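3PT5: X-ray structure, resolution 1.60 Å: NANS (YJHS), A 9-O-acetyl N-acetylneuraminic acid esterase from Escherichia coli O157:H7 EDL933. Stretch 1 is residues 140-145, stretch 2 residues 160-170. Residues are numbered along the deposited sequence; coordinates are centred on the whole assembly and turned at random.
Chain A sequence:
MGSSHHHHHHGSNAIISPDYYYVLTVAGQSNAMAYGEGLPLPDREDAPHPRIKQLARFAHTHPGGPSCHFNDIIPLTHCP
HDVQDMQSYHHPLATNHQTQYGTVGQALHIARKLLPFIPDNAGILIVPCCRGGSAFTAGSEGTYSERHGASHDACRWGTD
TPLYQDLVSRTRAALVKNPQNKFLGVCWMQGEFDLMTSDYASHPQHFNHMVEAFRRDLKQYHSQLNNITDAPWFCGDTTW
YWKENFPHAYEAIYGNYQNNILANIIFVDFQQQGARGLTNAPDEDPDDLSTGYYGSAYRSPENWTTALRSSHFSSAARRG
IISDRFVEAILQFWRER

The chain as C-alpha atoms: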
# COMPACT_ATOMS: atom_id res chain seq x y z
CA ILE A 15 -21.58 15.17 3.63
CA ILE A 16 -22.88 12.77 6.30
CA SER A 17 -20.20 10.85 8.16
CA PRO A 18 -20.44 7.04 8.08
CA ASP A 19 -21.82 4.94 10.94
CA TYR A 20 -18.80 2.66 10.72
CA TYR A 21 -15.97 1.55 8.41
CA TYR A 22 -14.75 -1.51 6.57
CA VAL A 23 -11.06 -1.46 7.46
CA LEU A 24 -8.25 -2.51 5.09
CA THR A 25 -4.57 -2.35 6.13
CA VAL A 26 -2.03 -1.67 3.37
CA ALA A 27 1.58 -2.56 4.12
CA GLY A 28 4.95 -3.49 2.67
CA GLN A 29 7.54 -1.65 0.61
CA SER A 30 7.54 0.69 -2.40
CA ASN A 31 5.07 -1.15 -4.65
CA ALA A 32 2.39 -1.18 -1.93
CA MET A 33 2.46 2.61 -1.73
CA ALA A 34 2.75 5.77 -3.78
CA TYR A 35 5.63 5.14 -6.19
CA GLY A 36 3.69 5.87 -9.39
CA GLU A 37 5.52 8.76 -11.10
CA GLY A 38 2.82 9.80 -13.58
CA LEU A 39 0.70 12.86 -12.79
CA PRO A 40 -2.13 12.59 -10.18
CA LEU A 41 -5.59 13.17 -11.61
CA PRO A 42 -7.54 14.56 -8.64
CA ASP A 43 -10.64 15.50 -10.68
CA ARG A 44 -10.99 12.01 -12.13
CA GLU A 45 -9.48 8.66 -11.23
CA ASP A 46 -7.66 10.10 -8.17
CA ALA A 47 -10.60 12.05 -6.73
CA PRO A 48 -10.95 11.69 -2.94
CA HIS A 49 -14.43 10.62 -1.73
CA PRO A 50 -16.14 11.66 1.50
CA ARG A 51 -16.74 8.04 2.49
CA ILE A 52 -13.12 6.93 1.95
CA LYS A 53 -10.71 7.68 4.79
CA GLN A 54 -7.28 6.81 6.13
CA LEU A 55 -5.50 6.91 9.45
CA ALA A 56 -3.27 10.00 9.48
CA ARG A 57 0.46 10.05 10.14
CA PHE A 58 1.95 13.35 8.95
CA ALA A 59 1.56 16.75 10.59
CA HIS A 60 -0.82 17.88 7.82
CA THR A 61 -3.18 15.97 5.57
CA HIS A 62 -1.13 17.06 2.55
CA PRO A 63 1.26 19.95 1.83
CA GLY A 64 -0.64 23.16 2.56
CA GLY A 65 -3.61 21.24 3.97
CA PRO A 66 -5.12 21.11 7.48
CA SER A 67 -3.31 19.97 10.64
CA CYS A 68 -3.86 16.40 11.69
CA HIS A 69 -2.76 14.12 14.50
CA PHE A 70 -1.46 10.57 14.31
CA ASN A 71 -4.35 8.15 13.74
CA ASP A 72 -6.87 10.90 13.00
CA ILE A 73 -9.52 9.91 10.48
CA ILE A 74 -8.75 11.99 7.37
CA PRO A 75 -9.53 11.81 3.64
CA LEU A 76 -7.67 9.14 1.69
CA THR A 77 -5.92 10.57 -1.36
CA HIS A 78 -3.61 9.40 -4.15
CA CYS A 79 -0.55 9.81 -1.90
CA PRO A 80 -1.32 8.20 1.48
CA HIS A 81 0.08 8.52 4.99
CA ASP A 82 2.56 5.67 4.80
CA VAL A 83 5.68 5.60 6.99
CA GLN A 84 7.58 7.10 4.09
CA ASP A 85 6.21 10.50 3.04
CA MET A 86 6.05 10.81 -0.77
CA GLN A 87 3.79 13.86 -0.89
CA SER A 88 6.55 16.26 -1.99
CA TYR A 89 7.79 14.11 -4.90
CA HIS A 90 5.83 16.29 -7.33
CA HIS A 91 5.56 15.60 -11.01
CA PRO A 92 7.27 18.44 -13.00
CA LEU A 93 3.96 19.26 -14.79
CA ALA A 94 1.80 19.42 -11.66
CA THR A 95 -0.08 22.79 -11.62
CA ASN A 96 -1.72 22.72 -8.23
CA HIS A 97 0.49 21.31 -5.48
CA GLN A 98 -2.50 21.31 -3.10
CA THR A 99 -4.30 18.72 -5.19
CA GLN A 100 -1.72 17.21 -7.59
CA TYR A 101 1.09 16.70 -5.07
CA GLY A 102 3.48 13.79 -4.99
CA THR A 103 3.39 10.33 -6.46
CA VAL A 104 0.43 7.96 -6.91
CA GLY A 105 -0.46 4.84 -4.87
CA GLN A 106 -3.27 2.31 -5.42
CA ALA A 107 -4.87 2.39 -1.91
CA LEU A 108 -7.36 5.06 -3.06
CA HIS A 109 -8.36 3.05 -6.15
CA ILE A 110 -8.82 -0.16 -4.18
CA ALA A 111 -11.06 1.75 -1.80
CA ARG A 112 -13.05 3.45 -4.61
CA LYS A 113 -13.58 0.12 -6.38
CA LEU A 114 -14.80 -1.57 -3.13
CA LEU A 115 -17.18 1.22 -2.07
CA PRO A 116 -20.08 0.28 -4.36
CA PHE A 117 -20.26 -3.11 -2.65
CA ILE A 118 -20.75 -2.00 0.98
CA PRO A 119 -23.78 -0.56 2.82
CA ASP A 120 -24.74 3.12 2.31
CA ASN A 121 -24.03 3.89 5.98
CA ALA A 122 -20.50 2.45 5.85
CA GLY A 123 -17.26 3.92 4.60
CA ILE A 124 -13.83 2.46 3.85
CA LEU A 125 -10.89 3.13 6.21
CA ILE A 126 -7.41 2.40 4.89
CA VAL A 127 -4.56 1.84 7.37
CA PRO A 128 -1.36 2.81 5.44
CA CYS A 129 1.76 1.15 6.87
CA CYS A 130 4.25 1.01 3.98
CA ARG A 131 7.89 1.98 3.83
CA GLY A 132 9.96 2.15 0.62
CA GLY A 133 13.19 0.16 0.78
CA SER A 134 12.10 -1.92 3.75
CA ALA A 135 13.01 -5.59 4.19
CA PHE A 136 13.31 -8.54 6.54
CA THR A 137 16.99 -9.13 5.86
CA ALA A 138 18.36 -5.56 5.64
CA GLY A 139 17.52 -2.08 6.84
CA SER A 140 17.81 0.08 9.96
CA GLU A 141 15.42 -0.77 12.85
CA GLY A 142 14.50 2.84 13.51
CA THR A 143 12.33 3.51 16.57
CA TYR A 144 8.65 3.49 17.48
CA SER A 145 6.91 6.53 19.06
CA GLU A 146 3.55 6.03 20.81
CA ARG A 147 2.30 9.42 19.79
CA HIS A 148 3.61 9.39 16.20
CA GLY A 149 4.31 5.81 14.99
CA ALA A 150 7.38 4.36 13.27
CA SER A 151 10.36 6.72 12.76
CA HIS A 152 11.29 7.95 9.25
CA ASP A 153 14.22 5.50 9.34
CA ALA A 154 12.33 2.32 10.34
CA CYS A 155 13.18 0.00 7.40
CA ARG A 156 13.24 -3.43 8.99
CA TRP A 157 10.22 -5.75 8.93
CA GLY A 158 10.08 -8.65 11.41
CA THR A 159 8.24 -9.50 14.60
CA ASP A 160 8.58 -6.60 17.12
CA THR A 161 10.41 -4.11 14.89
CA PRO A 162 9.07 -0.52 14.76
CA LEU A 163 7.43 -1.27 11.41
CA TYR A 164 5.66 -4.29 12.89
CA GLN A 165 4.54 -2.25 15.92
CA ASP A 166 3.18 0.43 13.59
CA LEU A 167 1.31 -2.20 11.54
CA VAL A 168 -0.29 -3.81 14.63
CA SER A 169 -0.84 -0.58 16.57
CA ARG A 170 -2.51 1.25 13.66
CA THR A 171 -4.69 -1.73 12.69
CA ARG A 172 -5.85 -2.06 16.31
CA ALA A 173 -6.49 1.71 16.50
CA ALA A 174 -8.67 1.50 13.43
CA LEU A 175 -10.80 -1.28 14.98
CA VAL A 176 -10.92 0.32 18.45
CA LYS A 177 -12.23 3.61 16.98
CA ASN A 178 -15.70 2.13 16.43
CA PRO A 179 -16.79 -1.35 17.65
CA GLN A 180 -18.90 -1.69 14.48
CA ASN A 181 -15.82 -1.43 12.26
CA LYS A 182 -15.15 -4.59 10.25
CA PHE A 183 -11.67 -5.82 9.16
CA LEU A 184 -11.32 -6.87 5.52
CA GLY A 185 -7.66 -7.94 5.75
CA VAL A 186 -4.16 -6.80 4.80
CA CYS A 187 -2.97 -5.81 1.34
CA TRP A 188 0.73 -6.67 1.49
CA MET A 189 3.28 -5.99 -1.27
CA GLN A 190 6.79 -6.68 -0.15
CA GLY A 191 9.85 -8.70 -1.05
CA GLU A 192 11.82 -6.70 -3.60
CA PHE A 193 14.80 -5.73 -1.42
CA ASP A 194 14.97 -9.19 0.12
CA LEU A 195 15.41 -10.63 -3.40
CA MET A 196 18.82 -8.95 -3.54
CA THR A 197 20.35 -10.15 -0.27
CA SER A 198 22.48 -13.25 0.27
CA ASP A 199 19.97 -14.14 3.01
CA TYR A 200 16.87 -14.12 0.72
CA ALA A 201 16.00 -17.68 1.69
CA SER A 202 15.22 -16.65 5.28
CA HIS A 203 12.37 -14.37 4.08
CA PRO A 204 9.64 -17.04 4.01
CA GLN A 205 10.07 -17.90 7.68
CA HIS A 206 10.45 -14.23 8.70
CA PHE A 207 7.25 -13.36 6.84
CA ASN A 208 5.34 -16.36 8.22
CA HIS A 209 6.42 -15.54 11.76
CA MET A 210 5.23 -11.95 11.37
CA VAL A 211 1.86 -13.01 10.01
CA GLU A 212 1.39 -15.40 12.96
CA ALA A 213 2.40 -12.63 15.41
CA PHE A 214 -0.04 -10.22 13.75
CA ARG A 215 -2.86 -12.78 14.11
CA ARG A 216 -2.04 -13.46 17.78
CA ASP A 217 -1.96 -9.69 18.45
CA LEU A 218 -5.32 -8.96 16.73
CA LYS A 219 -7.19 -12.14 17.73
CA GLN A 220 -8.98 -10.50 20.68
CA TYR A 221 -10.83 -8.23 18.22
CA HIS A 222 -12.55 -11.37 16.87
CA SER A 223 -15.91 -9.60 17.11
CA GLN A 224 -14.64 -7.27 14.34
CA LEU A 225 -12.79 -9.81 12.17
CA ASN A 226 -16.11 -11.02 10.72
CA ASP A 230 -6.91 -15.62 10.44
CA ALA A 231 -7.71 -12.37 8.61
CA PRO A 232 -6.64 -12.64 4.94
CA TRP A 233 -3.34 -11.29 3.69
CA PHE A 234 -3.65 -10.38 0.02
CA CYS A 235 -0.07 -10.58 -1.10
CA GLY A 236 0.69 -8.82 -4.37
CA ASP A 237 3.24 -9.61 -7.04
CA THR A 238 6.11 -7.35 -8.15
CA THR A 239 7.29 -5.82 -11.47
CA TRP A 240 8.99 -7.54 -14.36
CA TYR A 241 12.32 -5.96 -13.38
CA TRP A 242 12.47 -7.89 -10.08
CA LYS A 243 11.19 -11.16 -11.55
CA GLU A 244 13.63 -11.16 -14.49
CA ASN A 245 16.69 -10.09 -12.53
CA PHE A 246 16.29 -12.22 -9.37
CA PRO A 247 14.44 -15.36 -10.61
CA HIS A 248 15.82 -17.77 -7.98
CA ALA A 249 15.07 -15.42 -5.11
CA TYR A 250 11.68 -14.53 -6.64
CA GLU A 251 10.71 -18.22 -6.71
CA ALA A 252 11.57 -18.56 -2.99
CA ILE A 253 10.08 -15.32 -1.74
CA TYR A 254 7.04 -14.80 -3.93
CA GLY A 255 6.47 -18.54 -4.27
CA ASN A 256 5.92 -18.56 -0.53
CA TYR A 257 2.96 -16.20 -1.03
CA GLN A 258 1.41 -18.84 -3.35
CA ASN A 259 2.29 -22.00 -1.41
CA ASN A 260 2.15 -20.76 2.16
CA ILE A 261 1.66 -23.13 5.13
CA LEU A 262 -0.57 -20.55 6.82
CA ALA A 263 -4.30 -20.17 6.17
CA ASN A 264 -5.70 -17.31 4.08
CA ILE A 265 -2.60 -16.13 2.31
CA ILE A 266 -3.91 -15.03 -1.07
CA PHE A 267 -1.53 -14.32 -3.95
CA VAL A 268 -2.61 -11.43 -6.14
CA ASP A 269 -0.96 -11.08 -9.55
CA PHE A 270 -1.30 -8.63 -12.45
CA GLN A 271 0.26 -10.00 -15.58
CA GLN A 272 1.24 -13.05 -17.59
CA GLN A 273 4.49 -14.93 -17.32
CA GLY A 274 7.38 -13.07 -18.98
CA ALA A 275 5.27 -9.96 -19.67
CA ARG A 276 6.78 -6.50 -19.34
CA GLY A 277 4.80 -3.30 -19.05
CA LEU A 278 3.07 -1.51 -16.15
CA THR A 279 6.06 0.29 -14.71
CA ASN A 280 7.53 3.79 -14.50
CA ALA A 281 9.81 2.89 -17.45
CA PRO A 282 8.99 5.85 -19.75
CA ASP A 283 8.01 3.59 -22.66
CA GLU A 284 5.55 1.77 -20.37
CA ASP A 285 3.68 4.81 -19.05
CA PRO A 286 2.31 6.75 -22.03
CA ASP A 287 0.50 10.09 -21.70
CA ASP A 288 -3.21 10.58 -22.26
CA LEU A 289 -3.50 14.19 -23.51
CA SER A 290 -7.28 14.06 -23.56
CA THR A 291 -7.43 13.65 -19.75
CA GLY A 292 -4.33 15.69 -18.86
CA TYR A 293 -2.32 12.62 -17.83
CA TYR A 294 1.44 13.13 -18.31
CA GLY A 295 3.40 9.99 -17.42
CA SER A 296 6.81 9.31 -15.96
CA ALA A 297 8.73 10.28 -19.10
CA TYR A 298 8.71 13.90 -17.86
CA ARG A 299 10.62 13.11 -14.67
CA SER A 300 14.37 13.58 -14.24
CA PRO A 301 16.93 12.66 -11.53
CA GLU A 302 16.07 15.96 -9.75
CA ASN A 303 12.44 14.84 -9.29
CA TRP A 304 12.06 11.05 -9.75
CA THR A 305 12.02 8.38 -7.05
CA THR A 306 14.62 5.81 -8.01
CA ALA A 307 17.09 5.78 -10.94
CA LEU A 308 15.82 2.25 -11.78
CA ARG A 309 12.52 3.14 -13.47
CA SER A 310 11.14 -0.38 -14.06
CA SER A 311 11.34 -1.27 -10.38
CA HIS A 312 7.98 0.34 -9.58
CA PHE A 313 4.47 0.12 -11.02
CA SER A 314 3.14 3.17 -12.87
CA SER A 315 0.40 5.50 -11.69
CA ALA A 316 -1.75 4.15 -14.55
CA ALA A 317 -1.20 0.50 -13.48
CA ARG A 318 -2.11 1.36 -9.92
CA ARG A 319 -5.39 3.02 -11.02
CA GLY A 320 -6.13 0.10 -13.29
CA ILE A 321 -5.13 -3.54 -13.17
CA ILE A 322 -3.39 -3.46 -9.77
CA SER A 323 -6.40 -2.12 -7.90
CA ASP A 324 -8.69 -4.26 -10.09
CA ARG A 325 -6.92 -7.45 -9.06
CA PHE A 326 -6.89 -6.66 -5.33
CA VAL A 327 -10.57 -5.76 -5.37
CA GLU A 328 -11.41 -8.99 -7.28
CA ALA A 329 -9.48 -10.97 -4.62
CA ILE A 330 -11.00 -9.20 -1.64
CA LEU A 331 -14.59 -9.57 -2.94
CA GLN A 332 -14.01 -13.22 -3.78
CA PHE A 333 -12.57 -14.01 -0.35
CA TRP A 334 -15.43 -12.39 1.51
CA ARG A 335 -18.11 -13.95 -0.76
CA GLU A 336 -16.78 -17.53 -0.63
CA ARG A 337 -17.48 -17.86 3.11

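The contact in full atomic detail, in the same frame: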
# COMPACT_ATOMS: atom_id res chain seq x y z
N SER A 140 17.79 -0.43 8.59
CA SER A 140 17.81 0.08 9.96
C SER A 140 16.52 -0.24 10.71
O SER A 140 15.44 -0.22 10.13
CB SER A 140 18.04 1.60 9.93
OG SER A 140 17.17 2.23 9.00
N GLU A 141 16.62 -0.56 12.00
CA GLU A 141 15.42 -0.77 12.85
C GLU A 141 14.55 0.47 12.96
O GLU A 141 13.32 0.38 12.96
CB GLU A 141 15.79 -1.15 14.29
CG GLU A 141 16.15 -2.58 14.56
CD GLU A 141 14.96 -3.52 14.59
OE1 GLU A 141 14.13 -3.46 15.54
OE2 GLU A 141 14.91 -4.38 13.68
N GLY A 142 15.20 1.62 13.10
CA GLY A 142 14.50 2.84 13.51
C GLY A 142 13.93 2.70 14.92
O GLY A 142 14.35 1.84 15.69
N THR A 143 12.97 3.54 15.25
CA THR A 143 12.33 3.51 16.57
C THR A 143 10.83 3.61 16.40
O THR A 143 10.34 3.92 15.31
CB THR A 143 12.85 4.67 17.48
OG1 THR A 143 12.68 5.93 16.81
CG2 THR A 143 14.33 4.48 17.77
N TYR A 144 10.09 3.33 17.48
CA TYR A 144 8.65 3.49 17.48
C TYR A 144 8.26 4.51 18.54
O TYR A 144 8.70 4.39 19.67
CB TYR A 144 7.93 2.16 17.73
CG TYR A 144 6.42 2.32 17.62
CD1 TYR A 144 5.81 2.44 16.36
CD2 TYR A 144 5.62 2.36 18.75
CE1 TYR A 144 4.44 2.62 16.25
CE2 TYR A 144 4.23 2.53 18.64
CZ TYR A 144 3.66 2.66 17.39
OH TYR A 144 2.29 2.82 17.27
N SER A 145 7.43 5.49 18.16
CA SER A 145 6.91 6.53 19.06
C SER A 145 5.42 6.30 19.26
O SER A 145 4.69 6.13 18.29
CB SER A 145 7.16 7.91 18.44
OG SER A 145 6.15 8.86 18.79
N ASP A 160 8.17 -7.65 16.15
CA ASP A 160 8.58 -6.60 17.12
C ASP A 160 9.49 -5.44 16.70
O ASP A 160 9.89 -4.61 17.54
CB ASP A 160 9.01 -7.22 18.46
CG ASP A 160 7.86 -7.98 19.14
OD1 ASP A 160 6.69 -7.50 19.10
OD2 ASP A 160 8.14 -9.05 19.69
N THR A 161 9.79 -5.33 15.41
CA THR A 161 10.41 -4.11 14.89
C THR A 161 9.43 -2.93 14.93
O THR A 161 8.20 -3.14 15.00
CB THR A 161 10.85 -4.28 13.43
OG1 THR A 161 9.69 -4.38 12.60
CG2 THR A 161 11.69 -5.52 13.26
N PRO A 162 9.94 -1.68 14.88
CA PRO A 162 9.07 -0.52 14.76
C PRO A 162 8.03 -0.61 13.66
O PRO A 162 6.89 -0.19 13.88
CB PRO A 162 10.04 0.63 14.50
CG PRO A 162 11.22 0.22 15.35
CD PRO A 162 11.31 -1.27 15.29
N LEU A 163 8.40 -1.12 12.49
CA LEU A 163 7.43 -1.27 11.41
C LEU A 163 6.32 -2.25 11.77
O LEU A 163 5.16 -2.00 11.46
CB LEU A 163 8.09 -1.67 10.09
CG LEU A 163 8.90 -0.59 9.36
CD1 LEU A 163 9.47 -1.19 8.09
CD2 LEU A 163 8.06 0.66 9.04
N TYR A 164 6.67 -3.35 12.44
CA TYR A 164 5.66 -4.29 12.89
C TYR A 164 4.72 -3.66 13.92
O TYR A 164 3.51 -3.82 13.85
CB TYR A 164 6.28 -5.58 13.47
CG TYR A 164 5.24 -6.47 14.08
CD1 TYR A 164 4.51 -7.36 13.29
CD2 TYR A 164 4.93 -6.39 15.45
CE1 TYR A 164 3.52 -8.18 13.83
CE2 TYR A 164 3.93 -7.20 16.00
CZ TYR A 164 3.24 -8.09 15.19
OH TYR A 164 2.24 -8.89 15.70
N GLN A 165 5.29 -2.92 14.87
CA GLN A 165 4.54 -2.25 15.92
C GLN A 165 3.55 -1.26 15.35
O GLN A 165 2.45 -1.12 15.86
CB GLN A 165 5.49 -1.49 16.83
CG GLN A 165 6.32 -2.39 17.71
CD GLN A 165 7.26 -1.57 18.58
OE1 GLN A 165 6.82 -0.77 19.42
NE2 GLN A 165 8.57 -1.74 18.36
N ASP A 166 3.97 -0.58 14.29
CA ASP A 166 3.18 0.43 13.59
C ASP A 166 2.02 -0.27 12.87
O ASP A 166 0.87 0.19 12.95
CB ASP A 166 4.13 1.17 12.63
CG ASP A 166 3.51 2.41 11.99
OD1 ASP A 166 2.83 2.25 10.95
OD2 ASP A 166 3.72 3.55 12.48
N LEU A 167 2.32 -1.38 12.21
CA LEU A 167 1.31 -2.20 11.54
C LEU A 167 0.22 -2.69 12.50
O LEU A 167 -0.97 -2.54 12.23
CB LEU A 167 2.00 -3.38 10.87
CG LEU A 167 1.15 -4.46 10.21
CD1 LEU A 167 0.45 -3.90 8.99
CD2 LEU A 167 2.03 -5.63 9.85
N VAL A 168 0.64 -3.27 13.63
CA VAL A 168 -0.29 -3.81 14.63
C VAL A 168 -1.03 -2.69 15.36
O VAL A 168 -2.26 -2.72 15.48
CB VAL A 168 0.44 -4.78 15.61
CG1 VAL A 168 -0.36 -5.00 16.92
CG2 VAL A 168 0.67 -6.09 14.94
N SER A 169 -0.29 -1.68 15.80
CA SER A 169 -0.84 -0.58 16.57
C SER A 169 -1.86 0.24 15.78
O SER A 169 -2.94 0.57 16.32
CB SER A 169 0.29 0.29 17.14
OG SER A 169 0.03 1.67 16.90
N ARG A 170 -1.58 0.51 14.50
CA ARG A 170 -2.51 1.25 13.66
C ARG A 170 -3.74 0.43 13.26
O ARG A 170 -4.83 0.96 13.19
CB ARG A 170 -1.80 1.79 12.41
CG ARG A 170 -1.02 3.00 12.71
CD ARG A 170 -0.04 3.33 11.66
NE ARG A 170 -0.55 3.86 10.39
CZ ARG A 170 -1.03 5.07 10.19
NH1 ARG A 170 -1.29 5.92 11.20
NH2 ARG A 170 -1.32 5.43 8.96
O HOH W 1 11.40 -1.18 11.66

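A short loop running into a strand packs against the first turns of a helix, chiefly through van der Waals contact around Tyr144 and Pro162, with one direct hydrogen bond between side chains and one water bridge. Tyr144 makes the largest contribution: its CA-to-CB bond points toward the helix, and chi1 near 180° (t) lays the ring along the helix, so that it meets Pro162, Gln165, Asp166 and Ser169, which the steps of three and four residues from 162 to 165 and 166, and from these to 169, bring to one side of the helix. Gln165 CB sits over one ring face, 4.1 Å from the centroid of the Tyr144 ring and 15° off its normal, a CH-pi contact. The ring also approaches the backbone, with Tyr144 CE1 3.7 Å from Asp166 CA. At the far end of the ring, Tyr144 OH and Ser169 OG lie 2.6 Å apart in a short hydrogen bond that ties the strand residue to the second turn of the helix. Nearer the helix start, Tyr144 CB rests 4.2 Å from Pro162 CB. Pro162, buried and also directed toward the loop, is lined by successive backbone carbonyls: Glu141 O is 3.2 Å from Pro162 CG, and Thr143 O is 3.4 Å from Pro162 CB. Gly142, between them, has a phi of 64°, a value that favours glycine. The side chain of Glu141 leaves sideways, but its end comes nearer, bringing Glu141 OE2 to 3.4 Å from Thr161 CG2; this is contact with a methyl group, not a polar bond. Thr161 OG1 instead caps the helix, accepting from Tyr164 N at 3.2 Å. Water 1 adds a polar link at this end: it donates to Glu141 O (2.8 Å) and accepts from Leu163 N (3.1 Å), an amide in the first turn, where a helix has no preceding carbonyl of its own to offer.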